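Local coordinates for uncharacterized hypothetical protein (Bacteroides vulgatus, PDB 4FMR) that is uncharacterised but probably binds DNA, pairing an HU/IHF-like DNA-binding domain with a domain of immunoglobulin-like fold, at residues K130-T140 and R152-L161; V170-A178 and L206-V215. All blocks are in the same frame, centred on the assembly; numbering follows the deposited sequence.

Both contacts are antiparallel strand pairs of the immunoglobulin-like domain, one in each of its two sheets. Interaction 1 joins strands 132-138 and 153-159; interaction 2 joins 171-176 and 209-215, the former following 153-159 directly in the chain. Their centres are about 14 Å apart, and the inner faces of the pairs pack together: Leu213 CD2 of interaction 2 lies 3.8 Å from Leu156 CD1 and 3.8 Å from Ile133 CD1 of interaction 1. At one end Leu161 O approaches Val215 CG1 to 3.5 Å, beside Phe131. Only interaction 2 touches the second subunit, through acidic side chains at the start of 206-215.

Interaction 1. Residues K130-T140 and R152-L161; sequences KFYIGSGQDAT and RNFTLFGKNL
Strands 132-138 and 153-159 run antiparallel, their axes 4.4 Å apart at closest approach and their directions 144° apart. A classic beta bulge interrupts the pairing: Gly134 and Ser135 both face Phe157, whose carbonyl O takes Gly134 N at 2.8 Å and, from above the carbonyl plane, Ser135 N. Gly158 has no CB, and one there would run into Tyr132 O. At the Lys130 end of the pair, Asn160 ND2 reaches Lys130 O at 2.8 Å with the acceptor close to its amide plane. Next to it Lys159 runs alongside Tyr132, laying its CB over one ring face. In this immunoglobulin-like sandwich the opposite side of the pair turns inward, where Ile133 CG2 meets Leu156 CD2 at 3.7 Å and both touch Leu213 of the facing sheet. Phe154, with CG swung anti to its own backbone N (chi1 -166°), sets its ring against the backbone of 136-138: Gln137 O stands over one face, 3.6 Å from CD1. Gly136 has no CB to collide with that ring, and Phe146 and, from strand 231-240, Ile237 pack against it. A serine in place of Phe154 would probably leave Gly136 and Ile237 facing a gap. Beyond the ring, water 2 links Asp138 OD1 to Asn153 O, while Asp138 OD2 bonds Thr149.

Interaction 2. Residues V170-A178 and L206-V215; sequences VGVTLASAA and LEDGEYMLTV
Strands 171-176 and 209-215 pair antiparallel in regular register, with axes 4.4 Å apart at the nearest point and directions 145° apart. They are neighbouring inner strands of one sheet of the immunoglobulin-like sandwich, with 182-184 beyond the first and 231-240 beyond the second. Two hydrogen-bonded pairs, Thr173 with Thr214 and Ala175 with Met212, make four nearly straight backbone bonds, and Ala177 N adds a fifth to Glu210 O.

Val172, Leu174, Leu213 and Val215 point into the sandwich. Leu174 is the most heavily covered of them and its two branches divide the work: CD2 meets Leu213 CD1 at 3.8 Å, the side chains crossing at a slant, whereas CD1 meets Leu206 CD1 at 3.7 Å, the two side chains at about a right angle. Leu213 in turn sets CD2 against Val172 CG1.

Farther along the same face, the ring of Tyr211 lies beside the backbone of Ser176, with CD2 3.5 Å from Ser176 N. Its CG sits beside the backbone N (chi1 -68°), and the ring carries its hydroxyl back to the turn before the strand. Ile237 and Ile239 of the next strand also pack on this tyrosine.

On the other face Thr173 and Thr214 lie side by side, Thr173 OG1 against Thr214 CB, while Thr214 OG1 bonds Ser234. Met212, a selenomethionine, bends its chain away from 171-176. Glu210 leads its carboxylate away from 171-176, to Thr236 and to Arg81 of the second subunit, whose Lys110 and Arg113 form salt bridges with Glu207 and Asp208.

Tyr211 OH donates in the carbonyl plane to a lone pair of Glu207 O, 2.7 Å away, and accepts from water 3, which also bonds Ser176 OG.

Interaction 1. Residues K130-T140 and R152-L161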
ATOM      1  N   LYS B 130     -19.130   2.671 -24.581  1.00 68.90           N
ATOM      2  CA  LYS B 130     -18.574   3.964 -24.178  1.00 66.84           C
ATOM      3  C   LYS B 130     -19.339   4.501 -22.930  1.00 63.42           C
ATOM      4  O   LYS B 130     -19.672   5.683 -22.845  1.00 64.06           O
ATOM      5  CB  LYS B 130     -18.580   4.973 -25.352  1.00 72.10           C
ATOM      6  CG  LYS B 130     -17.328   4.878 -26.244  1.00 97.07           C
ATOM      7  CD  LYS B 130     -16.046   5.329 -25.508  1.00112.49           C
ATOM      8  CE  LYS B 130     -14.763   4.978 -26.226  1.00125.58           C
ATOM      9  NZ  LYS B 130     -13.567   5.358 -25.425  1.00130.06           N
ATOM     10  N   PHE B 131     -19.595   3.601 -21.964  1.00 52.59           N
ATOM     11  CA  PHE B 131     -20.253   3.858 -20.687  1.00 48.68           C
ATOM     12  C   PHE B 131     -19.669   2.908 -19.666  1.00 51.21           C
ATOM     13  O   PHE B 131     -20.068   1.739 -19.579  1.00 51.29           O
ATOM     14  CB  PHE B 131     -21.780   3.724 -20.785  1.00 49.56           C
ATOM     15  CG  PHE B 131     -22.523   3.837 -19.473  1.00 47.49           C
ATOM     16  CD1 PHE B 131     -22.394   4.969 -18.675  1.00 48.56           C
ATOM     17  CD2 PHE B 131     -23.417   2.850 -19.076  1.00 47.29           C
ATOM     18  CE1 PHE B 131     -23.109   5.089 -17.475  1.00 47.78           C
ATOM     19  CE2 PHE B 131     -24.149   2.982 -17.890  1.00 48.47           C
ATOM     20  CZ  PHE B 131     -23.995   4.103 -17.102  1.00 45.97           C
ATOM     21  N   TYR B 132     -18.684   3.412 -18.913  1.00 45.54           N
ATOM     22  CA  TYR B 132     -17.950   2.634 -17.936  1.00 43.77           C
ATOM     23  C   TYR B 132     -17.197   3.534 -16.971  1.00 44.89           C
ATOM     24  O   TYR B 132     -16.990   4.718 -17.248  1.00 44.29           O
ATOM     25  CB  TYR B 132     -16.947   1.685 -18.656  1.00 44.44           C
ATOM     26  CG  TYR B 132     -15.905   2.407 -19.488  1.00 45.94           C
ATOM     27  CD1 TYR B 132     -14.752   2.923 -18.903  1.00 46.48           C
ATOM     28  CD2 TYR B 132     -16.070   2.572 -20.861  1.00 48.25           C
ATOM     29  CE1 TYR B 132     -13.805   3.613 -19.660  1.00 46.92           C
ATOM     30  CE2 TYR B 132     -15.127   3.254 -21.627  1.00 49.37           C
ATOM     31  CZ  TYR B 132     -13.980   3.746 -21.027  1.00 56.15           C
ATOM     32  OH  TYR B 132     -13.037   4.408 -21.782  1.00 62.18           O
ATOM     33  N   ILE B 133     -16.766   2.929 -15.861  1.00 39.12           N
ATOM     34  CA  ILE B 133     -15.917   3.493 -14.829  1.00 37.87           C
ATOM     35  C   ILE B 133     -14.498   3.000 -15.145  1.00 44.91           C
ATOM     36  O   ILE B 133     -14.258   1.791 -15.099  1.00 43.37           O
ATOM     37  CB  ILE B 133     -16.410   3.092 -13.402  1.00 38.54           C
ATOM     38  CG1 ILE B 133     -17.863   3.576 -13.132  1.00 37.78           C
ATOM     39  CG2 ILE B 133     -15.423   3.591 -12.348  1.00 36.40           C
ATOM     40  CD1 ILE B 133     -18.603   2.950 -11.896  1.00 38.19           C
ATOM     41  N   GLY B 134     -13.615   3.923 -15.533  1.00 44.22           N
ATOM     42  CA  GLY B 134     -12.232   3.640 -15.912  1.00 44.49           C
ATOM     43  C   GLY B 134     -11.280   3.560 -14.739  1.00 47.85           C
ATOM     44  O   GLY B 134     -10.539   2.582 -14.587  1.00 47.21           O
ATOM     45  N   SER B 135     -11.283   4.615 -13.910  1.00 44.27           N
ATOM     46  CA  SER B 135     -10.445   4.729 -12.720  1.00 41.75           C
ATOM     47  C   SER B 135     -11.161   5.502 -11.617  1.00 42.75           C
ATOM     48  O   SER B 135     -12.275   5.998 -11.808  1.00 43.14           O
ATOM     49  CB  SER B 135      -9.117   5.393 -13.069  1.00 45.50           C
ATOM     50  OG  SER B 135      -9.295   6.400 -14.044  1.00 59.14           O
ATOM     51  N   GLY B 136     -10.518   5.566 -10.464  1.00 37.31           N
ATOM     52  CA  GLY B 136     -11.032   6.233  -9.284  1.00 35.74           C
ATOM     53  C   GLY B 136      -9.942   6.865  -8.451  1.00 38.84           C
ATOM     54  O   GLY B 136      -8.775   6.485  -8.563  1.00 39.13           O
ATOM     55  N   GLN B 137     -10.307   7.831  -7.595  1.00 33.97           N
ATOM     56  CA  GLN B 137      -9.328   8.454  -6.714  1.00 33.29           C
ATOM     57  C   GLN B 137      -9.957   8.870  -5.371  1.00 33.96           C
ATOM     58  O   GLN B 137     -10.959   9.593  -5.343  1.00 33.08           O
ATOM     59  CB  GLN B 137      -8.630   9.669  -7.377  1.00 35.53           C
ATOM     60  CG  GLN B 137      -7.373  10.094  -6.597  1.00 47.38           C
ATOM     61  CD  GLN B 137      -6.759  11.379  -7.068  1.00 80.67           C
ATOM     62  OE1 GLN B 137      -7.432  12.410  -7.250  1.00 78.47           O
ATOM     63  NE2 GLN B 137      -5.443  11.358  -7.201  1.00 78.49           N
ATOM     64  N   ASP B 138      -9.318   8.447  -4.270  1.00 30.00           N
ATOM     65  CA  ASP B 138      -9.724   8.790  -2.918  1.00 30.99           C
ATOM     66  C   ASP B 138      -9.083  10.108  -2.546  1.00 38.64           C
ATOM     67  O   ASP B 138      -7.876  10.253  -2.738  1.00 39.32           O
ATOM     68  CB  ASP B 138      -9.344   7.684  -1.922  1.00 32.49           C
ATOM     69  CG  ASP B 138      -9.999   7.902  -0.572  1.00 42.53           C
ATOM     70  OD1 ASP B 138     -11.237   7.955  -0.520  1.00 49.49           O
ATOM     71  OD2 ASP B 138      -9.274   8.099   0.415  1.00 43.32           O
ATOM     72  N   ALA B 139      -9.877  11.075  -2.033  1.00 35.93           N
ATOM     73  CA  ALA B 139      -9.383  12.414  -1.706  1.00 36.18           C
ATOM     74  C   ALA B 139      -8.467  12.405  -0.492  1.00 41.34           C
ATOM     75  O   ALA B 139      -7.454  13.093  -0.488  1.00 40.76           O
ATOM     76  CB  ALA B 139     -10.549  13.365  -1.471  1.00 36.51           C
ATOM     77  N   THR B 140      -8.798  11.601   0.510  1.00 41.04           N
ATOM     78  CA  THR B 140      -8.078  11.513   1.778  1.00 41.02           C
ATOM     79  C   THR B 140      -6.719  10.864   1.612  1.00 45.50           C
ATOM     80  O   THR B 140      -5.755  11.430   2.113  1.00 47.10           O
ATOM     81  CB  THR B 140      -8.928  10.759   2.793  1.00 44.54           C
ATOM     82  OG1 THR B 140     -10.134  11.487   2.925  1.00 49.68           O
ATOM     83  CG2 THR B 140      -8.272  10.646   4.157  1.00 41.32           C
ATOM     84  N   ARG B 152     -15.874  10.710   3.321  1.00 33.58           N
ATOM     85  CA  ARG B 152     -14.950  11.557   2.575  0.50 33.14           C
ATOM     86  C   ARG B 152     -15.224  11.458   1.068  1.00 36.50           C
ATOM     87  O   ARG B 152     -16.059  10.662   0.640  1.00 36.31           O
ATOM     88  CB  ARG B 152     -13.491  11.182   2.915  0.50 33.05           C
ATOM     89  CG  ARG B 152     -13.048  11.568   4.343  0.50 38.75           C
ATOM     90  CD  ARG B 152     -12.943  13.079   4.545  0.50 42.22           C
ATOM     91  NE  ARG B 152     -12.534  13.449   5.904  0.50 44.92           N
ATOM     92  CZ  ARG B 152     -11.271  13.579   6.300  0.50 55.71           C
ATOM     93  NH1 ARG B 152     -10.274  13.350   5.454  0.50 40.80           N
ATOM     94  NH2 ARG B 152     -10.995  13.920   7.553  0.50 42.68           N
ATOM     95  N   ASN B 153     -14.555  12.295   0.270  1.00 32.50           N
ATOM     96  CA  ASN B 153     -14.792  12.338  -1.166  1.00 32.02           C
ATOM     97  C   ASN B 153     -14.051  11.286  -1.965  1.00 33.96           C
ATOM     98  O   ASN B 153     -12.929  10.911  -1.669  1.00 31.23           O
ATOM     99  CB  ASN B 153     -14.453  13.708  -1.743  1.00 31.74           C
ATOM    100  CG  ASN B 153     -15.440  14.764  -1.310  1.00 42.69           C
ATOM    101  OD1 ASN B 153     -16.621  14.751  -1.690  1.00 37.93           O
ATOM    102  ND2 ASN B 153     -14.992  15.667  -0.456  1.00 29.13           N
ATOM    103  N   PHE B 154     -14.707  10.860  -3.031  1.00 31.56           N
ATOM    104  CA  PHE B 154     -14.198   9.894  -3.969  1.00 31.26           C
ATOM    105  C   PHE B 154     -14.468  10.398  -5.377  1.00 34.60           C
ATOM    106  O   PHE B 154     -15.543  10.951  -5.631  1.00 32.36           O
ATOM    107  CB  PHE B 154     -14.839   8.510  -3.721  1.00 32.43           C
ATOM    108  CG  PHE B 154     -14.092   7.420  -4.444  1.00 33.45           C
ATOM    109  CD1 PHE B 154     -12.914   6.895  -3.917  1.00 32.70           C
ATOM    110  CD2 PHE B 154     -14.526   6.963  -5.693  1.00 35.61           C
ATOM    111  CE1 PHE B 154     -12.194   5.924  -4.615  1.00 33.98           C
ATOM    112  CE2 PHE B 154     -13.793   5.991  -6.393  1.00 37.88           C
ATOM    113  CZ  PHE B 154     -12.634   5.483  -5.850  1.00 34.36           C
ATOM    114  N   THR B 155     -13.475  10.243  -6.284  1.00 32.44           N
ATOM    115  CA  THR B 155     -13.625  10.644  -7.689  1.00 32.92           C
ATOM    116  C   THR B 155     -13.633   9.409  -8.603  1.00 35.95           C
ATOM    117  O   THR B 155     -12.735   8.585  -8.543  1.00 34.03           O
ATOM    118  CB  THR B 155     -12.524  11.639  -8.135  1.00 40.83           C
ATOM    119  OG1 THR B 155     -12.534  12.772  -7.272  1.00 44.48           O
ATOM    120  CG2 THR B 155     -12.723  12.115  -9.555  1.00 39.00           C
ATOM    121  N   LEU B 156     -14.600   9.355  -9.502  1.00 34.34           N
ATOM    122  CA  LEU B 156     -14.742   8.326 -10.524  1.00 34.79           C
ATOM    123  C   LEU B 156     -14.439   8.912 -11.891  1.00 39.98           C
ATOM    124  O   LEU B 156     -15.054   9.906 -12.271  1.00 40.07           O
ATOM    125  CB  LEU B 156     -16.169   7.745 -10.517  1.00 35.42           C
ATOM    126  CG  LEU B 156     -16.586   7.012  -9.270  1.00 39.68           C
ATOM    127  CD1 LEU B 156     -18.078   7.123  -9.055  1.00 40.11           C
ATOM    128  CD2 LEU B 156     -16.105   5.593  -9.305  1.00 43.16           C
ATOM    129  N   PHE B 157     -13.496   8.310 -12.634  1.00 37.44           N
ATOM    130  CA  PHE B 157     -13.181   8.750 -13.990  1.00 38.18           C
ATOM    131  C   PHE B 157     -13.739   7.737 -14.975  1.00 44.88           C
ATOM    132  O   PHE B 157     -13.723   6.544 -14.692  1.00 45.33           O
ATOM    133  CB  PHE B 157     -11.662   8.938 -14.169  1.00 39.20           C
ATOM    134  CG  PHE B 157     -11.042   9.902 -13.183  1.00 38.74           C
ATOM    135  CD1 PHE B 157     -11.006  11.269 -13.449  1.00 42.77           C
ATOM    136  CD2 PHE B 157     -10.469   9.441 -12.002  1.00 37.69           C
ATOM    137  CE1 PHE B 157     -10.392  12.156 -12.559  1.00 42.52           C
ATOM    138  CE2 PHE B 157      -9.871  10.325 -11.108  1.00 40.62           C
ATOM    139  CZ  PHE B 157      -9.829  11.675 -11.393  1.00 40.20           C
ATOM    140  N   GLY B 158     -14.252   8.198 -16.104  1.00 43.39           N
ATOM    141  CA  GLY B 158     -14.780   7.266 -17.086  1.00 43.95           C
ATOM    142  C   GLY B 158     -15.387   7.908 -18.305  1.00 50.50           C
ATOM    143  O   GLY B 158     -14.898   8.942 -18.781  1.00 50.94           O
ATOM    144  N   LYS B 159     -16.445   7.257 -18.837  1.00 46.83           N
ATOM    145  CA  LYS B 159     -17.161   7.687 -20.034  1.00 47.84           C
ATOM    146  C   LYS B 159     -18.649   7.725 -19.788  1.00 50.01           C
ATOM    147  O   LYS B 159     -19.226   6.738 -19.313  1.00 47.61           O
ATOM    148  CB  LYS B 159     -16.858   6.775 -21.247  1.00 52.16           C
ATOM    149  CG  LYS B 159     -15.439   6.892 -21.808  1.00 70.19           C
ATOM    150  CD  LYS B 159     -15.210   8.108 -22.688  1.00 85.84           C
ATOM    151  CE  LYS B 159     -13.776   8.156 -23.157  1.00103.29           C
ATOM    152  NZ  LYS B 159     -13.545   9.252 -24.133  1.00114.66           N
ATOM    153  N   ASN B 160     -19.254   8.894 -20.107  1.00 47.72           N
ATOM    154  CA  ASN B 160     -20.681   9.221 -20.025  1.00 49.09           C
ATOM    155  C   ASN B 160     -21.296   8.794 -18.682  1.00 50.83           C
ATOM    156  O   ASN B 160     -22.342   8.151 -18.639  1.00 51.28           O
ATOM    157  CB  ASN B 160     -21.429   8.581 -21.201  1.00 52.87           C
ATOM    158  CG  ASN B 160     -20.987   9.175 -22.508  1.00 70.20           C
ATOM    159  OD1 ASN B 160     -21.115  10.387 -22.746  1.00 63.60           O
ATOM    160  ND2 ASN B 160     -20.411   8.340 -23.361  1.00 58.72           N
ATOM    161  N   LEU B 161     -20.656   9.228 -17.594  1.00 45.15           N
ATOM    162  CA  LEU B 161     -21.022   8.896 -16.217  1.00 42.92           C
ATOM    163  C   LEU B 161     -22.040   9.883 -15.605  1.00 47.68           C
ATOM    164  O   LEU B 161     -22.531   9.592 -14.513  1.00 47.56           O
ATOM    165  CB  LEU B 161     -19.751   8.853 -15.328  1.00 40.80           C
ATOM    166  CG  LEU B 161     -18.751   7.714 -15.583  1.00 44.16           C
ATOM    167  CD1 LEU B 161     -17.612   7.745 -14.554  1.00 42.76           C
ATOM    168  CD2 LEU B 161     -19.426   6.349 -15.507  1.00 42.47           C
TER
HETATM  169  O   HOH W   1     -11.382  12.280  -4.925  1.00 33.75           O
HETATM  170  O   HOH W   2     -11.596  10.395   0.501  1.00 46.71           O

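Interaction 2. Residues V170-A178 and L206-V215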
ATOM      1  N   VAL B 170     -32.147   6.362 -10.841  1.00 51.90           N
ATOM      2  CA  VAL B 170     -30.987   7.144 -11.285  1.00 50.51           C
ATOM      3  C   VAL B 170     -30.181   7.609 -10.045  1.00 51.80           C
ATOM      4  O   VAL B 170     -30.758   8.033  -9.053  1.00 51.26           O
ATOM      5  CB  VAL B 170     -31.494   8.319 -12.180  1.00 55.55           C
ATOM      6  CG1 VAL B 170     -30.515   9.477 -12.271  1.00 54.79           C
ATOM      7  CG2 VAL B 170     -31.898   7.828 -13.568  1.00 56.36           C
ATOM      8  N   GLY B 171     -28.862   7.442 -10.103  1.00 46.95           N
ATOM      9  CA  GLY B 171     -27.970   7.784  -9.007  1.00 44.52           C
ATOM     10  C   GLY B 171     -26.843   6.799  -8.769  1.00 46.72           C
ATOM     11  O   GLY B 171     -26.591   5.897  -9.578  1.00 46.65           O
ATOM     12  N   VAL B 172     -26.132   7.002  -7.654  1.00 41.72           N
ATOM     13  CA  VAL B 172     -25.004   6.170  -7.260  1.00 39.17           C
ATOM     14  C   VAL B 172     -25.423   5.330  -6.056  1.00 42.29           C
ATOM     15  O   VAL B 172     -26.013   5.854  -5.112  1.00 41.76           O
ATOM     16  CB  VAL B 172     -23.706   6.978  -6.985  1.00 40.38           C
ATOM     17  CG1 VAL B 172     -22.503   6.039  -6.865  1.00 38.64           C
ATOM     18  CG2 VAL B 172     -23.464   8.011  -8.084  1.00 40.09           C
ATOM     19  N   THR B 173     -25.144   4.011  -6.133  1.00 37.72           N
ATOM     20  CA  THR B 173     -25.411   3.018  -5.100  1.00 36.19           C
ATOM     21  C   THR B 173     -24.149   2.234  -4.753  1.00 38.28           C
ATOM     22  O   THR B 173     -23.236   2.080  -5.575  1.00 36.03           O
ATOM     23  CB  THR B 173     -26.525   2.028  -5.527  1.00 40.73           C
ATOM     24  OG1 THR B 173     -26.147   1.396  -6.741  1.00 43.72           O
ATOM     25  CG2 THR B 173     -27.906   2.678  -5.667  1.00 38.03           C
ATOM     26  N   LEU B 174     -24.128   1.716  -3.530  1.00 35.92           N
ATOM     27  CA  LEU B 174     -23.088   0.833  -3.000  1.00 35.52           C
ATOM     28  C   LEU B 174     -23.744  -0.400  -2.461  1.00 37.48           C
ATOM     29  O   LEU B 174     -24.619  -0.292  -1.604  1.00 36.92           O
ATOM     30  CB  LEU B 174     -22.269   1.514  -1.904  1.00 35.42           C
ATOM     31  CG  LEU B 174     -21.552   2.793  -2.313  1.00 40.68           C
ATOM     32  CD1 LEU B 174     -21.459   3.719  -1.135  1.00 41.05           C
ATOM     33  CD2 LEU B 174     -20.194   2.490  -2.905  1.00 41.33           C
ATOM     34  N   ALA B 175     -23.372  -1.561  -2.986  1.00 33.66           N
ATOM     35  CA  ALA B 175     -23.927  -2.824  -2.518  1.00 33.21           C
ATOM     36  C   ALA B 175     -22.843  -3.573  -1.765  1.00 34.94           C
ATOM     37  O   ALA B 175     -21.777  -3.840  -2.322  1.00 32.37           O
ATOM     38  CB  ALA B 175     -24.472  -3.648  -3.688  1.00 33.99           C
ATOM     39  N   SER B 176     -23.094  -3.858  -0.484  1.00 32.35           N
ATOM     40  CA  SER B 176     -22.171  -4.565   0.412  1.00 31.77           C
ATOM     41  C   SER B 176     -21.878  -6.011  -0.064  1.00 36.22           C
ATOM     42  O   SER B 176     -22.808  -6.783  -0.232  1.00 36.85           O
ATOM     43  CB  SER B 176     -22.768  -4.607   1.818  1.00 34.46           C
ATOM     44  OG  SER B 176     -21.952  -5.398   2.665  1.00 43.54           O
ATOM     45  N   ALA B 177     -20.601  -6.382  -0.251  1.00 32.76           N
ATOM     46  CA  ALA B 177     -20.239  -7.758  -0.604  1.00 33.44           C
ATOM     47  C   ALA B 177     -20.591  -8.727   0.543  1.00 41.25           C
ATOM     48  O   ALA B 177     -20.967  -9.870   0.278  1.00 43.31           O
ATOM     49  CB  ALA B 177     -18.748  -7.859  -0.933  1.00 33.36           C
ATOM     50  N   ALA B 178     -20.512  -8.262   1.808  1.00 37.30           N
ATOM     51  CA  ALA B 178     -20.815  -9.089   2.982  1.00 36.89           C
ATOM     52  C   ALA B 178     -22.304  -9.406   3.105  1.00 43.62           C
ATOM     53  O   ALA B 178     -22.644 -10.571   3.317  1.00 46.22           O
ATOM     54  CB  ALA B 178     -20.341  -8.395   4.256  1.00 36.47           C
ATOM     55  N   LEU B 206     -20.868   3.888   6.511  1.00 42.13           N
ATOM     56  CA  LEU B 206     -20.501   2.670   5.788  1.00 40.12           C
ATOM     57  C   LEU B 206     -19.494   1.843   6.567  1.00 45.24           C
ATOM     58  O   LEU B 206     -18.452   2.355   6.989  1.00 44.68           O
ATOM     59  CB  LEU B 206     -19.922   2.987   4.399  1.00 39.07           C
ATOM     60  CG  LEU B 206     -20.861   3.586   3.356  1.00 42.15           C
ATOM     61  CD1 LEU B 206     -20.071   4.276   2.276  1.00 41.75           C
ATOM     62  CD2 LEU B 206     -21.784   2.535   2.777  1.00 41.97           C
ATOM     63  N   GLU B 207     -19.816   0.558   6.745  1.00 43.03           N
ATOM     64  CA  GLU B 207     -18.978  -0.428   7.411  1.00 42.55           C
ATOM     65  C   GLU B 207     -17.823  -0.791   6.488  1.00 44.31           C
ATOM     66  O   GLU B 207     -18.026  -0.831   5.268  1.00 45.93           O
ATOM     67  CB  GLU B 207     -19.844  -1.655   7.770  1.00 44.74           C
ATOM     68  CG  GLU B 207     -19.135  -2.896   8.323  1.00 57.68           C
ATOM     69  CD  GLU B 207     -18.253  -2.788   9.558  1.00 78.80           C
ATOM     70  OE1 GLU B 207     -18.266  -1.739  10.243  1.00 72.32           O
ATOM     71  OE2 GLU B 207     -17.522  -3.768   9.824  1.00 69.96           O
ATOM     72  N   ASP B 208     -16.612  -1.025   7.054  1.00 36.97           N
ATOM     73  CA  ASP B 208     -15.423  -1.433   6.298  1.00 35.68           C
ATOM     74  C   ASP B 208     -15.710  -2.653   5.429  1.00 38.95           C
ATOM     75  O   ASP B 208     -16.436  -3.573   5.837  1.00 38.34           O
ATOM     76  CB  ASP B 208     -14.214  -1.766   7.215  1.00 36.34           C
ATOM     77  CG  ASP B 208     -13.832  -0.695   8.208  1.00 45.74           C
ATOM     78  OD1 ASP B 208     -14.578  -0.498   9.177  1.00 49.59           O
ATOM     79  OD2 ASP B 208     -12.725  -0.146   8.083  1.00 49.08           O
ATOM     80  N   GLY B 209     -15.118  -2.667   4.250  1.00 34.53           N
ATOM     81  CA  GLY B 209     -15.265  -3.804   3.365  1.00 34.34           C
ATOM     82  C   GLY B 209     -15.454  -3.440   1.923  1.00 37.25           C
ATOM     83  O   GLY B 209     -15.523  -2.259   1.557  1.00 35.94           O
ATOM     84  N   GLU B 210     -15.506  -4.480   1.108  1.00 33.01           N
ATOM     85  CA  GLU B 210     -15.727  -4.381  -0.309  1.00 32.07           C
ATOM     86  C   GLU B 210     -17.226  -4.123  -0.592  1.00 35.60           C
ATOM     87  O   GLU B 210     -18.116  -4.591   0.134  1.00 34.80           O
ATOM     88  CB  GLU B 210     -15.229  -5.650  -1.012  1.00 33.01           C
ATOM     89  CG  GLU B 210     -14.789  -5.375  -2.453  1.00 40.13           C
ATOM     90  CD  GLU B 210     -13.420  -4.759  -2.691  1.00 49.24           C
ATOM     91  OE1 GLU B 210     -12.589  -4.741  -1.753  1.00 40.65           O
ATOM     92  OE2 GLU B 210     -13.161  -4.332  -3.840  1.00 43.57           O
ATOM     93  N   TYR B 211     -17.476  -3.296  -1.612  1.00 30.85           N
ATOM     94  CA  TYR B 211     -18.787  -2.925  -2.131  1.00 30.76           C
ATOM     95  C   TYR B 211     -18.753  -2.919  -3.638  1.00 37.02           C
ATOM     96  O   TYR B 211     -17.688  -2.704  -4.229  1.00 37.26           O
ATOM     97  CB  TYR B 211     -19.245  -1.523  -1.640  1.00 31.39           C
ATOM     98  CG  TYR B 211     -19.546  -1.398  -0.163  1.00 32.38           C
ATOM     99  CD1 TYR B 211     -18.517  -1.355   0.782  1.00 33.80           C
ATOM    100  CD2 TYR B 211     -20.850  -1.239   0.290  1.00 32.89           C
ATOM    101  CE1 TYR B 211     -18.788  -1.263   2.144  1.00 32.09           C
ATOM    102  CE2 TYR B 211     -21.132  -1.115   1.652  1.00 33.25           C
ATOM    103  CZ  TYR B 211     -20.095  -1.128   2.572  1.00 33.05           C
ATOM    104  OH  TYR B 211     -20.361  -1.001   3.902  1.00 34.93           O
HETATM  105  N   MSE B 212     -19.920  -3.120  -4.263  1.00 33.45           N
HETATM  106  CA  MSE B 212     -20.083  -2.939  -5.688  1.00 33.19           C
HETATM  107  C   MSE B 212     -20.684  -1.545  -5.862  1.00 36.23           C
HETATM  108  O   MSE B 212     -21.764  -1.279  -5.326  1.00 36.23           O
HETATM  109  CB  MSE B 212     -20.926  -4.050  -6.340  1.00 36.42           C
HETATM  110  CG  MSE B 212     -20.987  -3.936  -7.882  1.00 44.14           C
HETATM  111 SE   MSE B 212     -19.200  -4.048  -8.719  0.75 51.69          SE
HETATM  112  CE  MSE B 212     -18.551  -5.748  -8.047  1.00 47.05           C
ATOM    113  N   LEU B 213     -19.917  -0.623  -6.474  1.00 31.87           N
ATOM    114  CA  LEU B 213     -20.355   0.734  -6.755  1.00 32.14           C
ATOM    115  C   LEU B 213     -21.029   0.746  -8.145  1.00 37.82           C
ATOM    116  O   LEU B 213     -20.445   0.287  -9.124  1.00 36.71           O
ATOM    117  CB  LEU B 213     -19.194   1.762  -6.670  1.00 31.05           C
ATOM    118  CG  LEU B 213     -19.603   3.253  -6.811  1.00 34.92           C
ATOM    119  CD1 LEU B 213     -18.692   4.165  -5.995  1.00 33.94           C
ATOM    120  CD2 LEU B 213     -19.599   3.710  -8.272  1.00 38.63           C
ATOM    121  N   THR B 214     -22.244   1.295  -8.222  1.00 36.02           N
ATOM    122  CA  THR B 214     -22.991   1.354  -9.477  1.00 36.33           C
ATOM    123  C   THR B 214     -23.465   2.772  -9.746  1.00 38.73           C
ATOM    124  O   THR B 214     -23.926   3.460  -8.841  1.00 36.35           O
ATOM    125  CB  THR B 214     -24.164   0.353  -9.425  1.00 42.30           C
ATOM    126  OG1 THR B 214     -23.615  -0.953  -9.192  1.00 40.72           O
ATOM    127  CG2 THR B 214     -25.023   0.343 -10.711  1.00 39.13           C
ATOM    128  N   VAL B 215     -23.292   3.206 -11.014  1.00 36.90           N
ATOM    129  CA  VAL B 215     -23.740   4.474 -11.586  1.00 35.95           C
ATOM    130  C   VAL B 215     -24.916   4.136 -12.487  1.00 39.53           C
ATOM    131  O   VAL B 215     -24.724   3.427 -13.471  1.00 36.95           O
ATOM    132  CB  VAL B 215     -22.618   5.258 -12.346  1.00 38.78           C
ATOM    133  CG1 VAL B 215     -23.202   6.454 -13.112  1.00 38.79           C
ATOM    134  CG2 VAL B 215     -21.501   5.717 -11.403  1.00 36.69           C
TER
HETATM  135  O   HOH W   3     -21.075  -3.812   4.604  1.00 43.78           O
HETATM  136  O   HOH W   4     -18.440  -5.671   2.519  1.00 34.28           O